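Local coordinates for 11S globulin seed storage protein (Amaranthus hypochondriacus, PDB 3QAC), which probably serves as a seed storage protein, a bicupin globulin precursor that forms trimers and, after processing, hexamers holding nutrient reserves, at the interface of chains A and B. Sequence-based numbering; all coordinates share one arbitrary frame. Chains: chain A/B, 11S globulin seed storage protein.

Contact 1: the interface of chains A and B. Residues chain A 147, 183, 211-212; chain B 385, 409, 411, 417-418, 430.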
loop_
_atom_site.group_PDB
_atom_site.type_symbol
_atom_site.label_atom_id
_atom_site.label_comp_id
_atom_site.label_asym_id
_atom_site.label_seq_id
_atom_site.Cartn_x
_atom_site.Cartn_y
_atom_site.Cartn_z
ATOM N N SER A 147 -18.334 4.904 12.343
ATOM C CA SER A 147 -19.701 4.508 12.596
ATOM C C SER A 147 -20.635 5.604 12.096
ATOM O O SER A 147 -20.322 6.799 12.175
ATOM C CB SER A 147 -19.895 4.296 14.088
ATOM O OG SER A 147 -19.581 5.496 14.775
ATOM N N LEU A 183 -24.509 -1.417 15.252
ATOM C CA LEU A 183 -24.500 -0.950 16.628
ATOM C C LEU A 183 -25.872 -1.068 17.260
ATOM O O LEU A 183 -26.075 -0.643 18.393
ATOM C CB LEU A 183 -24.031 0.497 16.658
ATOM C CG LEU A 183 -22.519 0.547 16.520
ATOM C CD1 LEU A 183 -22.037 1.950 16.208
ATOM C CD2 LEU A 183 -21.925 0.029 17.818
ATOM N N ILE A 211 -23.181 -5.699 17.316
ATOM C CA ILE A 211 -22.010 -6.036 18.120
ATOM C C ILE A 211 -22.333 -6.199 19.596
ATOM O O ILE A 211 -21.667 -6.957 20.299
ATOM C CB ILE A 211 -20.849 -5.038 17.959
ATOM C CG1 ILE A 211 -21.200 -3.690 18.574
ATOM C CG2 ILE A 211 -20.462 -4.903 16.504
ATOM C CD1 ILE A 211 -20.053 -2.733 18.509
ATOM N N PHE A 212 -23.354 -5.488 20.065
ATOM C CA PHE A 212 -23.728 -5.557 21.470
ATOM C C PHE A 212 -24.216 -6.949 21.832
ATOM O O PHE A 212 -23.919 -7.441 22.916
ATOM C CB PHE A 212 -24.772 -4.501 21.815
ATOM C CG PHE A 212 -24.240 -3.102 21.776
ATOM C CD1 PHE A 212 -24.810 -2.150 20.956
ATOM C CD2 PHE A 212 -23.142 -2.750 22.540
ATOM C CE1 PHE A 212 -24.309 -0.859 20.915
ATOM C CE2 PHE A 212 -22.635 -1.474 22.499
ATOM C CZ PHE A 212 -23.220 -0.524 21.683
ATOM N N ALA B 385 -15.175 -5.402 18.197
ATOM C CA ALA B 385 -15.508 -4.743 19.448
ATOM C C ALA B 385 -14.942 -5.489 20.643
ATOM O O ALA B 385 -14.916 -6.725 20.672
ATOM C CB ALA B 385 -16.990 -4.583 19.584
ATOM N N GLN B 409 -12.914 3.870 19.074
ATOM C CA GLN B 409 -14.118 4.540 19.499
ATOM C C GLN B 409 -14.746 3.762 20.621
ATOM O O GLN B 409 -15.080 2.583 20.464
ATOM C CB GLN B 409 -15.123 4.674 18.353
ATOM C CG GLN B 409 -16.539 4.946 18.855
ATOM C CD GLN B 409 -17.406 5.697 17.853
ATOM O OE1 GLN B 409 -17.347 6.919 17.767
ATOM N NE2 GLN B 409 -18.227 4.966 17.106
ATOM N N LEU B 411 -17.842 2.807 22.955
ATOM C CA LEU B 411 -19.252 2.696 22.659
ATOM C C LEU B 411 -20.035 3.354 23.781
ATOM O O LEU B 411 -21.096 3.920 23.551
ATOM C CB LEU B 411 -19.623 1.234 22.512
ATOM C CG LEU B 411 -18.709 0.558 21.488
ATOM C CD1 LEU B 411 -18.807 -0.969 21.570
ATOM C CD2 LEU B 411 -19.038 1.059 20.087
ATOM N N ALA B 417 -19.746 6.300 20.991
ATOM C CA ALA B 417 -20.652 6.223 19.861
ATOM C C ALA B 417 -22.042 6.592 20.339
ATOM O O ALA B 417 -22.703 7.424 19.743
ATOM C CB ALA B 417 -20.653 4.854 19.275
ATOM N N ILE B 418 -22.474 5.976 21.432
ATOM C CA ILE B 418 -23.824 6.196 21.939
ATOM C C ILE B 418 -24.081 7.674 22.242
ATOM O O ILE B 418 -25.084 8.244 21.821
ATOM C CB ILE B 418 -24.080 5.353 23.200
ATOM C CG1 ILE B 418 -24.001 3.858 22.864
ATOM C CG2 ILE B 418 -25.409 5.690 23.810
ATOM C CD1 ILE B 418 -24.835 3.432 21.665
ATOM N N TYR B 430 -33.088 1.567 19.597
ATOM C CA TYR B 430 -33.092 0.583 20.662
ATOM C C TYR B 430 -34.503 0.289 21.143
ATOM O O TYR B 430 -34.706 -0.584 21.980
ATOM C CB TYR B 430 -32.169 1.023 21.801
ATOM C CG TYR B 430 -30.722 1.053 21.371
ATOM C CD1 TYR B 430 -29.979 2.231 21.436
ATOM C CD2 TYR B 430 -30.107 -0.088 20.845
ATOM C CE1 TYR B 430 -28.653 2.269 21.032
ATOM C CE2 TYR B 430 -28.782 -0.064 20.431
ATOM C CZ TYR B 430 -28.054 1.124 20.526
ATOM O OH TYR B 430 -26.727 1.178 20.115
#
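At the cupin-to-cupin interface of the proglobulin trimer, B:Leu411 packs against A:Ile211, A:Leu183 and A:Phe212. B:Leu411 is the hub of the apolar part. Its CD1 points tip to tip at the side-chain end of A:Ile211, with CD1 to CD1 at 3.7 Å. The other methyl, CD2, meets A:Leu183 CD2 at 3.8 Å, and these two side chains cross obliquely. A:Phe212 runs past B:Leu411 in the opposite direction, and its CE2 and CZ lie near CB of the leucine. With CG1 between the backbone N and carbonyl carbon (chi1 69°) and the chain extended beyond it, A:Ile211 turns CD1 to chain B. There CD1 also touches B:Ala385 CB at 3.7 Å, so one methyl meets two residues of chain B.

Polar bonds border this cluster. B:Gln409 stretches out beyond CG, and its amide NE2 donates to the hydroxyl OG of A:Ser147 at 2.7 Å. The acceptor lies close to the amide plane, and the angle at the hydrogen is 150°. On another side of the cluster the phenol OH of B:Tyr430 donates to the backbone O of A:Leu183 at 2.6 Å. The hydroxyl meets the carbonyl at 154°, somewhat off its plane. The phenol end also comes near the rim of A:Phe212, with OH to CE1 at 3.3 Å, and the tyrosine runs nearly perpendicular to the phenylalanine side chain.

B:Ala417 and B:Ile418 make looser contacts from helix 417-420. The site lies where strand 147-151, the loop of A:Leu183 and the short helix 211-214 of chain A meet chain B. Chain B supplies strands 385-391 and 408-410, the loop of B:Leu411 and helices 417-420 and 423-430.

Contact 2: the interface of chains A and B. Residues chain A 64-65, 183-185, 212, 234, 241; chain B 421, 429-430, 440.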
loop_
_atom_site.group_PDB
_atom_site.type_symbol
_atom_site.label_atom_id
_atom_site.label_comp_id
_atom_site.label_asym_id
_atom_site.label_seq_id
_atom_site.Cartn_x
_atom_site.Cartn_y
_atom_site.Cartn_z
ATOM N N LEU A 64 -29.836 2.024 10.739
ATOM C CA LEU A 64 -29.222 1.868 12.052
ATOM C C LEU A 64 -27.728 2.175 11.973
ATOM O O LEU A 64 -27.113 2.008 10.929
ATOM C CB LEU A 64 -29.450 0.449 12.586
ATOM C CG LEU A 64 -30.894 -0.074 12.664
ATOM C CD1 LEU A 64 -30.911 -1.538 13.003
ATOM C CD2 LEU A 64 -31.702 0.682 13.683
ATOM N N PRO A 65 -27.140 2.647 13.073
ATOM C CA PRO A 65 -25.703 2.881 13.044
ATOM C C PRO A 65 -24.913 1.607 12.751
ATOM O O PRO A 65 -25.176 0.543 13.325
ATOM C CB PRO A 65 -25.401 3.365 14.466
ATOM C CG PRO A 65 -26.637 3.049 15.269
ATOM C CD PRO A 65 -27.746 3.203 14.290
ATOM N N LEU A 183 -24.509 -1.417 15.252
ATOM C CA LEU A 183 -24.500 -0.950 16.628
ATOM C C LEU A 183 -25.872 -1.068 17.260
ATOM O O LEU A 183 -26.075 -0.643 18.393
ATOM C CB LEU A 183 -24.031 0.497 16.658
ATOM C CG LEU A 183 -22.519 0.547 16.520
ATOM C CD1 LEU A 183 -22.037 1.950 16.208
ATOM C CD2 LEU A 183 -21.925 0.029 17.818
ATOM N N ALA A 184 -26.809 -1.633 16.514
ATOM C CA ALA A 184 -28.179 -1.781 16.977
ATOM C C ALA A 184 -28.930 -2.746 16.065
ATOM O O ALA A 184 -28.525 -2.981 14.928
ATOM C CB ALA A 184 -28.888 -0.407 17.007
ATOM N N GLY A 185 -30.023 -3.302 16.567
ATOM C CA GLY A 185 -30.890 -4.142 15.763
ATOM C C GLY A 185 -30.398 -5.568 15.623
ATOM O O GLY A 185 -29.460 -5.993 16.296
ATOM N N PHE A 212 -23.354 -5.488 20.065
ATOM C CA PHE A 212 -23.728 -5.557 21.470
ATOM C C PHE A 212 -24.216 -6.949 21.832
ATOM O O PHE A 212 -23.919 -7.441 22.916
ATOM C CB PHE A 212 -24.772 -4.501 21.815
ATOM C CG PHE A 212 -24.240 -3.102 21.776
ATOM C CD1 PHE A 212 -24.810 -2.150 20.956
ATOM C CD2 PHE A 212 -23.142 -2.750 22.540
ATOM C CE1 PHE A 212 -24.309 -0.859 20.915
ATOM C CE2 PHE A 212 -22.635 -1.474 22.499
ATOM C CZ PHE A 212 -23.220 -0.524 21.683
ATOM N N LEU A 234 -30.077 -3.046 23.861
ATOM C CA LEU A 234 -28.868 -2.932 23.068
ATOM C C LEU A 234 -28.693 -4.182 22.208
ATOM O O LEU A 234 -28.380 -4.101 21.024
ATOM C CB LEU A 234 -27.655 -2.735 23.975
ATOM C CG LEU A 234 -27.073 -1.314 24.023
ATOM C CD1 LEU A 234 -28.126 -0.257 23.731
ATOM C CD2 LEU A 234 -26.364 -1.030 25.342
ATOM N N ARG A 241 -36.799 -5.835 12.875
ATOM C CA ARG A 241 -36.931 -4.706 11.964
ATOM C C ARG A 241 -35.872 -4.650 10.873
ATOM O O ARG A 241 -36.057 -3.956 9.864
ATOM C CB ARG A 241 -36.918 -3.402 12.743
ATOM C CG ARG A 241 -38.052 -3.268 13.729
ATOM C CD ARG A 241 -37.835 -2.035 14.570
ATOM N NE ARG A 241 -36.596 -2.139 15.328
ATOM C CZ ARG A 241 -35.958 -1.094 15.839
ATOM N NH1 ARG A 241 -34.829 -1.269 16.519
ATOM N NH2 ARG A 241 -36.451 0.130 15.665
ATOM N N LEU B 421 -24.743 9.904 19.435
ATOM C CA LEU B 421 -26.054 9.717 18.803
ATOM C C LEU B 421 -27.116 10.675 19.339
ATOM O O LEU B 421 -27.253 10.830 20.547
ATOM C CB LEU B 421 -26.552 8.287 19.009
ATOM C CG LEU B 421 -25.750 7.178 18.351
ATOM C CD1 LEU B 421 -26.339 5.844 18.707
ATOM C CD2 LEU B 421 -25.729 7.392 16.829
ATOM N N ILE B 429 -33.633 3.434 17.720
ATOM C CA ILE B 429 -32.881 2.251 17.289
ATOM C C ILE B 429 -32.884 1.173 18.348
ATOM O O ILE B 429 -32.691 -0.004 18.045
ATOM C CB ILE B 429 -31.402 2.547 16.914
ATOM C CG1 ILE B 429 -30.636 3.112 18.116
ATOM C CG2 ILE B 429 -31.314 3.459 15.703
ATOM C CD1 ILE B 429 -29.194 3.421 17.822
ATOM N N TYR B 430 -33.088 1.567 19.597
ATOM C CA TYR B 430 -33.092 0.583 20.662
ATOM C C TYR B 430 -34.503 0.289 21.143
ATOM O O TYR B 430 -34.706 -0.584 21.980
ATOM C CB TYR B 430 -32.169 1.023 21.801
ATOM C CG TYR B 430 -30.722 1.053 21.371
ATOM C CD1 TYR B 430 -29.979 2.231 21.436
ATOM C CD2 TYR B 430 -30.107 -0.088 20.845
ATOM C CE1 TYR B 430 -28.653 2.269 21.032
ATOM C CE2 TYR B 430 -28.782 -0.064 20.431
ATOM C CZ TYR B 430 -28.054 1.124 20.526
ATOM O OH TYR B 430 -26.727 1.178 20.115
ATOM N N LEU B 440 -29.051 5.804 29.004
ATOM C CA LEU B 440 -28.133 5.052 28.169
ATOM C C LEU B 440 -27.010 5.988 27.719
ATOM O O LEU B 440 -25.839 5.610 27.722
ATOM C CB LEU B 440 -28.858 4.466 26.961
ATOM C CG LEU B 440 -27.998 3.622 26.018
ATOM C CD1 LEU B 440 -27.265 2.552 26.807
ATOM C CD2 LEU B 440 -28.855 3.003 24.917
#
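A:Leu234 lays its CD1 methyl over the centre of the B:Tyr430 ring, 3.3 Å from the ring centroid, in a CH-pi contact. This belongs to the cupin-to-cupin interface of the 11S globulin family, where helical segments of neighbouring subunits pack together. The same CD1 reaches B:Leu440 CD2 at 3.5 Å, so one methyl meets both the ring and the leucine of helix 434-442. A:Ala184 CB touches the ring atom CE2 of B:Tyr430 at 3.4 Å.

The neighbouring B:Ile429 faces strand 61-68 of chain A. Its CD1 meets A:Pro65 CG tip to tip at 3.6 Å. Its CG2 lies alongside A:Leu64 CD2 at 3.5 Å, a tight carbon contact. With CG1 between the backbone N and carbonyl carbon (chi1 61°), B:Ile429 points its CD1 end to the proline and CG2 to the leucine.

A:Arg241 NH1 donates to the backbone O of B:Ile429 at 2.9 Å. The acceptor lies in the guanidinium plane, but the donor stands above the carbonyl plane and off its lone pairs. The arginine chain bends at chi3 (-61°) on the way to this oxygen.

Further out, B:Ile429 CG1 lies over the opposite face of the B:Tyr430 ring, toward the rim. The ring is thus held between its own chain's isoleucine and A:Leu234 of the partner. A:Leu234 CG also lies over one face of A:Phe212, toward its rim. Helix 228-235 carries A:Leu234, and helices 423-430 and 434-442 carry its partners.

The C-alpha centres of contact 1 and contact 2 lie about 8 Å apart, and the two are adjoining patches of one interface. They share A:Leu183, A:Phe212 and B:Tyr430. Helix 423-430 of chain B thus takes part in both, as does 3-10 helix 211-214 of chain A. Contact 1 adds strands 147-151, 385-391 and 408-410; contact 2 adds strand 61-68 and helices 228-235 and 434-442. The subunits pair through unlike surfaces, not about an exact two-fold. Such head-to-tail pairing suits the deposited trimer, a likely building block of the hexamer.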